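Local coordinates for porin B (PDB 4GEY), which forms an outer-membrane beta-barrel channel that probably admits sugars such as glucose, as in the carbohydrate-selective porin family, at residues H285-Q296 against F313-N324. The protein carries 2 engineered substitutions. Numbering follows the deposited sequence.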
loop_
_atom_site.group_PDB
_atom_site.type_symbol
_atom_site.label_atom_id
_atom_site.label_comp_id
_atom_site.label_asym_id
_atom_site.label_seq_id
_atom_site.Cartn_x
_atom_site.Cartn_y
_atom_site.Cartn_z
ATOM N N HIS A 285 2.475 -25.098 6.712
ATOM C CA HIS A 285 1.191 -24.876 7.356
ATOM C C HIS A 285 0.151 -24.660 6.271
ATOM O O HIS A 285 0.447 -24.118 5.200
ATOM C CB HIS A 285 1.238 -23.660 8.287
ATOM C CG HIS A 285 2.278 -23.757 9.361
ATOM N ND1 HIS A 285 2.008 -24.257 10.617
ATOM C CD2 HIS A 285 3.591 -23.420 9.365
ATOM C CE1 HIS A 285 3.109 -24.233 11.346
ATOM N NE2 HIS A 285 4.085 -23.732 10.608
ATOM N N SER A 286 -1.078 -25.087 6.542
ATOM C CA SER A 286 -2.119 -25.026 5.529
ATOM C C SER A 286 -2.716 -23.623 5.343
ATOM O O SER A 286 -3.570 -23.420 4.476
ATOM C CB SER A 286 -3.206 -26.052 5.828
ATOM O OG SER A 286 -3.830 -25.768 7.061
ATOM N N SER A 287 -2.246 -22.655 6.128
ATOM C CA SER A 287 -2.784 -21.300 6.049
ATOM C C SER A 287 -1.889 -20.213 6.654
ATOM O O SER A 287 -0.899 -20.499 7.342
ATOM C CB SER A 287 -4.141 -21.245 6.753
ATOM O OG SER A 287 -3.988 -21.112 8.162
ATOM N N LYS A 288 -2.269 -18.963 6.391
ATOM C CA LYS A 288 -1.741 -17.792 7.095
ATOM C C LYS A 288 -2.966 -17.038 7.593
ATOM O O LYS A 288 -4.070 -17.273 7.092
ATOM C CB LYS A 288 -0.937 -16.895 6.153
ATOM C CG LYS A 288 0.195 -17.596 5.420
ATOM C CD LYS A 288 0.994 -16.632 4.555
ATOM C CE LYS A 288 2.322 -16.262 5.193
ATOM N NZ LYS A 288 2.235 -15.097 6.113
ATOM N N HIS A 289 -2.789 -16.137 8.561
ATOM C CA HIS A 289 -3.905 -15.335 9.068
ATOM C C HIS A 289 -3.389 -14.118 9.838
ATOM O O HIS A 289 -2.256 -14.127 10.318
ATOM C CB HIS A 289 -4.804 -16.181 9.981
ATOM C CG HIS A 289 -4.170 -16.519 11.291
ATOM N ND1 HIS A 289 -4.089 -15.620 12.333
ATOM C CD2 HIS A 289 -3.552 -17.642 11.718
ATOM C CE1 HIS A 289 -3.460 -16.179 13.352
ATOM N NE2 HIS A 289 -3.133 -17.409 13.006
ATOM N N GLY A 290 -4.220 -13.083 9.973
ATOM C CA GLY A 290 -3.850 -11.921 10.762
ATOM C C GLY A 290 -4.980 -10.931 10.947
ATOM O O GLY A 290 -6.082 -11.161 10.452
ATOM N N TRP A 291 -4.704 -9.837 11.661
ATOM C CA TRP A 291 -5.708 -8.817 11.969
ATOM C C TRP A 291 -5.180 -7.430 11.652
ATOM O O TRP A 291 -3.980 -7.232 11.458
ATOM C CB TRP A 291 -6.061 -8.816 13.454
ATOM C CG TRP A 291 -6.618 -10.072 14.011
ATOM C CD1 TRP A 291 -5.920 -11.182 14.399
ATOM C CD2 TRP A 291 -7.991 -10.333 14.316
ATOM N NE1 TRP A 291 -6.779 -12.126 14.908
ATOM C CE2 TRP A 291 -8.057 -11.629 14.865
ATOM C CE3 TRP A 291 -9.172 -9.600 14.169
ATOM C CZ2 TRP A 291 -9.260 -12.210 15.254
ATOM C CZ3 TRP A 291 -10.362 -10.177 14.564
ATOM C CH2 TRP A 291 -10.399 -11.467 15.096
ATOM N N TRP A 292 -6.074 -6.451 11.632
ATOM C CA TRP A 292 -5.651 -5.084 11.354
ATOM C C TRP A 292 -6.620 -4.057 11.903
ATOM O O TRP A 292 -7.818 -4.333 12.076
ATOM C CB TRP A 292 -5.461 -4.861 9.860
ATOM C CG TRP A 292 -6.724 -4.742 9.075
ATOM C CD1 TRP A 292 -7.561 -3.653 9.007
ATOM C CD2 TRP A 292 -7.282 -5.727 8.202
ATOM N NE1 TRP A 292 -8.613 -3.915 8.163
ATOM C CE2 TRP A 292 -8.467 -5.178 7.653
ATOM C CE3 TRP A 292 -6.905 -7.022 7.836
ATOM C CZ2 TRP A 292 -9.271 -5.882 6.760
ATOM C CZ3 TRP A 292 -7.707 -7.720 6.952
ATOM C CH2 TRP A 292 -8.877 -7.146 6.421
ATOM N N VAL A 293 -6.082 -2.875 12.184
ATOM C CA VAL A 293 -6.893 -1.735 12.575
ATOM C C VAL A 293 -6.434 -0.548 11.744
ATOM O O VAL A 293 -5.234 -0.333 11.552
ATOM C CB VAL A 293 -6.758 -1.369 14.094
ATOM C CG1 VAL A 293 -7.505 -0.075 14.393
ATOM C CG2 VAL A 293 -7.272 -2.489 14.998
ATOM N N VAL A 294 -7.393 0.205 11.220
ATOM C CA VAL A 294 -7.086 1.495 10.630
ATOM C C VAL A 294 -7.979 2.519 11.272
ATOM O O VAL A 294 -9.187 2.313 11.390
ATOM C CB VAL A 294 -7.337 1.540 9.128
ATOM C CG1 VAL A 294 -6.594 2.741 8.525
ATOM C CG2 VAL A 294 -6.890 0.239 8.478
ATOM N N ALA A 295 -7.384 3.623 11.694
ATOM C CA ALA A 295 -8.155 4.689 12.278
ATOM C C ALA A 295 -7.694 6.018 11.702
ATOM O O ALA A 295 -6.499 6.269 11.579
ATOM C CB ALA A 295 -8.014 4.666 13.781
ATOM N N GLN A 296 -8.654 6.853 11.323
ATOM C CA GLN A 296 -8.373 8.195 10.839
ATOM C C GLN A 296 -9.446 9.105 11.394
ATOM O O GLN A 296 -10.626 8.781 11.342
ATOM C CB GLN A 296 -8.425 8.240 9.319
ATOM C CG GLN A 296 -7.460 7.314 8.605
ATOM C CD GLN A 296 -7.673 7.349 7.104
ATOM O OE1 GLN A 296 -8.329 6.473 6.535
ATOM N NE2 GLN A 296 -7.133 8.380 6.453
ATOM N N PHE A 313 -4.003 9.981 12.397
ATOM C CA PHE A 313 -4.189 8.647 11.839
ATOM C C PHE A 313 -3.320 7.618 12.522
ATOM O O PHE A 313 -2.265 7.948 13.067
ATOM C CB PHE A 313 -3.968 8.616 10.312
ATOM C CG PHE A 313 -2.551 8.928 9.875
ATOM C CD1 PHE A 313 -1.564 7.955 9.898
ATOM C CD2 PHE A 313 -2.217 10.191 9.403
ATOM C CE1 PHE A 313 -0.271 8.235 9.484
ATOM C CE2 PHE A 313 -0.917 10.478 8.981
ATOM C CZ PHE A 313 0.054 9.493 9.022
ATOM N N ALA A 314 -3.768 6.364 12.461
ATOM C CA ALA A 314 -3.022 5.236 13.014
ATOM C C ALA A 314 -3.350 3.936 12.304
ATOM O O ALA A 314 -4.463 3.728 11.832
ATOM C CB ALA A 314 -3.273 5.099 14.499
ATOM N N ASN A 315 -2.351 3.069 12.222
ATOM C CA ASN A 315 -2.496 1.738 11.655
ATOM C C ASN A 315 -1.773 0.750 12.563
ATOM O O ASN A 315 -0.686 1.032 13.073
ATOM C CB ASN A 315 -1.880 1.675 10.257
ATOM C CG ASN A 315 -2.796 2.224 9.177
ATOM O OD1 ASN A 315 -3.562 1.483 8.554
ATOM N ND2 ASN A 315 -2.697 3.523 8.921
ATOM N N PHE A 316 -2.389 -0.399 12.774
ATOM C CA PHE A 316 -1.789 -1.478 13.540
ATOM C C PHE A 316 -2.027 -2.754 12.756
ATOM O O PHE A 316 -3.033 -2.911 12.058
ATOM C CB PHE A 316 -2.411 -1.600 14.939
ATOM C CG PHE A 316 -2.346 -0.338 15.745
ATOM C CD1 PHE A 316 -3.362 0.610 15.667
ATOM C CD2 PHE A 316 -1.268 -0.088 16.577
ATOM C CE1 PHE A 316 -3.299 1.785 16.407
ATOM C CE2 PHE A 316 -1.198 1.086 17.328
ATOM C CZ PHE A 316 -2.209 2.021 17.240
ATOM N N THR A 317 -1.105 -3.684 12.877
ATOM C CA THR A 317 -1.167 -4.851 12.046
ATOM C C THR A 317 -0.550 -5.977 12.864
ATOM O O THR A 317 0.347 -5.744 13.683
ATOM C CB THR A 317 -0.429 -4.545 10.733
ATOM O OG1 THR A 317 -1.272 -4.793 9.602
ATOM C CG2 THR A 317 0.824 -5.314 10.636
ATOM N N VAL A 318 -1.078 -7.180 12.694
ATOM C CA VAL A 318 -0.656 -8.338 13.488
ATOM C C VAL A 318 -0.754 -9.599 12.628
ATOM O O VAL A 318 -1.777 -9.825 11.964
ATOM C CB VAL A 318 -1.506 -8.485 14.785
ATOM C CG1 VAL A 318 -1.638 -9.936 15.194
ATOM C CG2 VAL A 318 -0.900 -7.681 15.926
ATOM N N HIS A 319 0.307 -10.409 12.639
ATOM C CA HIS A 319 0.420 -11.561 11.733
ATOM C C HIS A 319 0.855 -12.841 12.415
ATOM O O HIS A 319 1.505 -12.801 13.461
ATOM C CB HIS A 319 1.391 -11.238 10.609
ATOM C CG HIS A 319 1.123 -9.919 9.977
ATOM N ND1 HIS A 319 0.134 -9.741 9.036
ATOM C CD2 HIS A 319 1.664 -8.700 10.190
ATOM C CE1 HIS A 319 0.098 -8.474 8.672
ATOM N NE2 HIS A 319 1.027 -7.825 9.348
ATOM N N ASP A 320 0.508 -13.977 11.815
ATOM C CA ASP A 320 0.781 -15.254 12.447
ATOM C C ASP A 320 2.281 -15.478 12.643
ATOM O O ASP A 320 3.063 -15.381 11.691
ATOM C CB ASP A 320 0.085 -16.422 11.716
ATOM C CG ASP A 320 0.689 -16.731 10.349
ATOM O OD1 ASP A 320 1.635 -17.557 10.295
ATOM O OD2 ASP A 320 0.192 -16.181 9.331
ATOM N N LYS A 321 2.670 -15.749 13.896
ATOM C CA LYS A 321 4.063 -16.013 14.264
ATOM C C LYS A 321 4.645 -17.216 13.529
ATOM O O LYS A 321 5.853 -17.313 13.362
ATOM C CB LYS A 321 4.204 -16.250 15.771
ATOM C CG LYS A 321 3.901 -15.049 16.678
ATOM C CD LYS A 321 5.019 -13.989 16.682
ATOM C CE LYS A 321 5.410 -13.533 18.105
ATOM N NZ LYS A 321 4.321 -12.920 18.923
ATOM N N ALA A 322 3.795 -18.136 13.099
ATOM C CA ALA A 322 4.283 -19.341 12.437
ATOM C C ALA A 322 5.038 -19.043 11.142
ATOM O O ALA A 322 6.154 -19.544 10.950
ATOM C CB ALA A 322 3.148 -20.340 12.191
ATOM N N THR A 323 4.446 -18.220 10.279
ATOM C CA THR A 323 4.904 -18.107 8.891
ATOM C C THR A 323 5.324 -16.712 8.398
ATOM O O THR A 323 6.020 -16.596 7.399
ATOM C CB THR A 323 3.830 -18.642 7.928
ATOM O OG1 THR A 323 2.689 -17.771 7.942
ATOM C CG2 THR A 323 3.408 -20.046 8.321
ATOM N N ASN A 324 4.899 -15.668 9.096
ATOM C CA ASN A 324 5.081 -14.303 8.635
ATOM C C ASN A 324 6.359 -13.641 9.158
ATOM O O ASN A 324 6.618 -13.659 10.360
ATOM C CB ASN A 324 3.874 -13.480 9.062
ATOM C CG ASN A 324 3.471 -12.468 8.019
ATOM O OD1 ASN A 324 2.932 -12.831 6.970
ATOM N ND2 ASN A 324 3.728 -11.188 8.296
HETATM O O HOH W 1 0.240 -13.608 7.875
HETATM O O HOH W 2 -3.403 -1.481 8.990
#
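Strands 288-296 and 313-319 run antiparallel, axes 4.8 Å apart at closest approach, and Trp-291 with Val-318, Val-293 with Phe-316 and Ala-295 with Ala-314 are the hydrogen-bonded pairs, each joined by two N-H...O bonds. Past the Trp-291/Val-318 pair, where the second strand ends, Asp-320 turns its carboxylate back to the first strand: the backbone N of His-289 gives a fairly straight bond (3.1 Å, 162°) to Asp-320 OD2, meeting it from above the carboxylate plane. Asp-320 OD1 accepts from Thr-323 OG1 (2.6 Å) through its syn lone pair and from Thr-323 N, the latter bond making an Asx motif. With CG set between backbone N and carbonyl carbon (chi1 70°), Asp-320 also lays CB over one face of the His-289 ring, a CH-pi contact 3.8 Å from the centroid. The two strands form a beta hairpin in the wall of the outer-membrane barrel; Trp-291, Val-293, Phe-316 and Val-318 point to one face, where a detergent molecule touches Trp-291, while Trp-292, Val-294, Asn-315, Thr-317 and His-319 point to the other, on which helix 175-178 packs. Lys-288, its chain bent at chi3 and chi4, reaches across Thr-323 to Asn-324, whose ND2 is hydrogen-bonded to Val-326 O; Lys-288 NZ forms a long salt bridge of 4.0 Å with Asp-320 OD2, and a water links the same two atoms. Replacing Asp-320 by an alanine would probably leave His-289 N without this acceptor, the Lys-288 ammonium without its nearby charge and the Thr-323 turn less firmly held. On the Trp-292 face, toward the Ala-295/Ala-314 end, Val-294 CG1 lies beside Asn-315 OD1, while Asn-315 ND2 is hydrogen-bonded to Gln-331 OE1. At the loop end, Ala-322 CB sits over a face of the His-285 ring, whose NE2 is hydrogen-bonded to Asp-265.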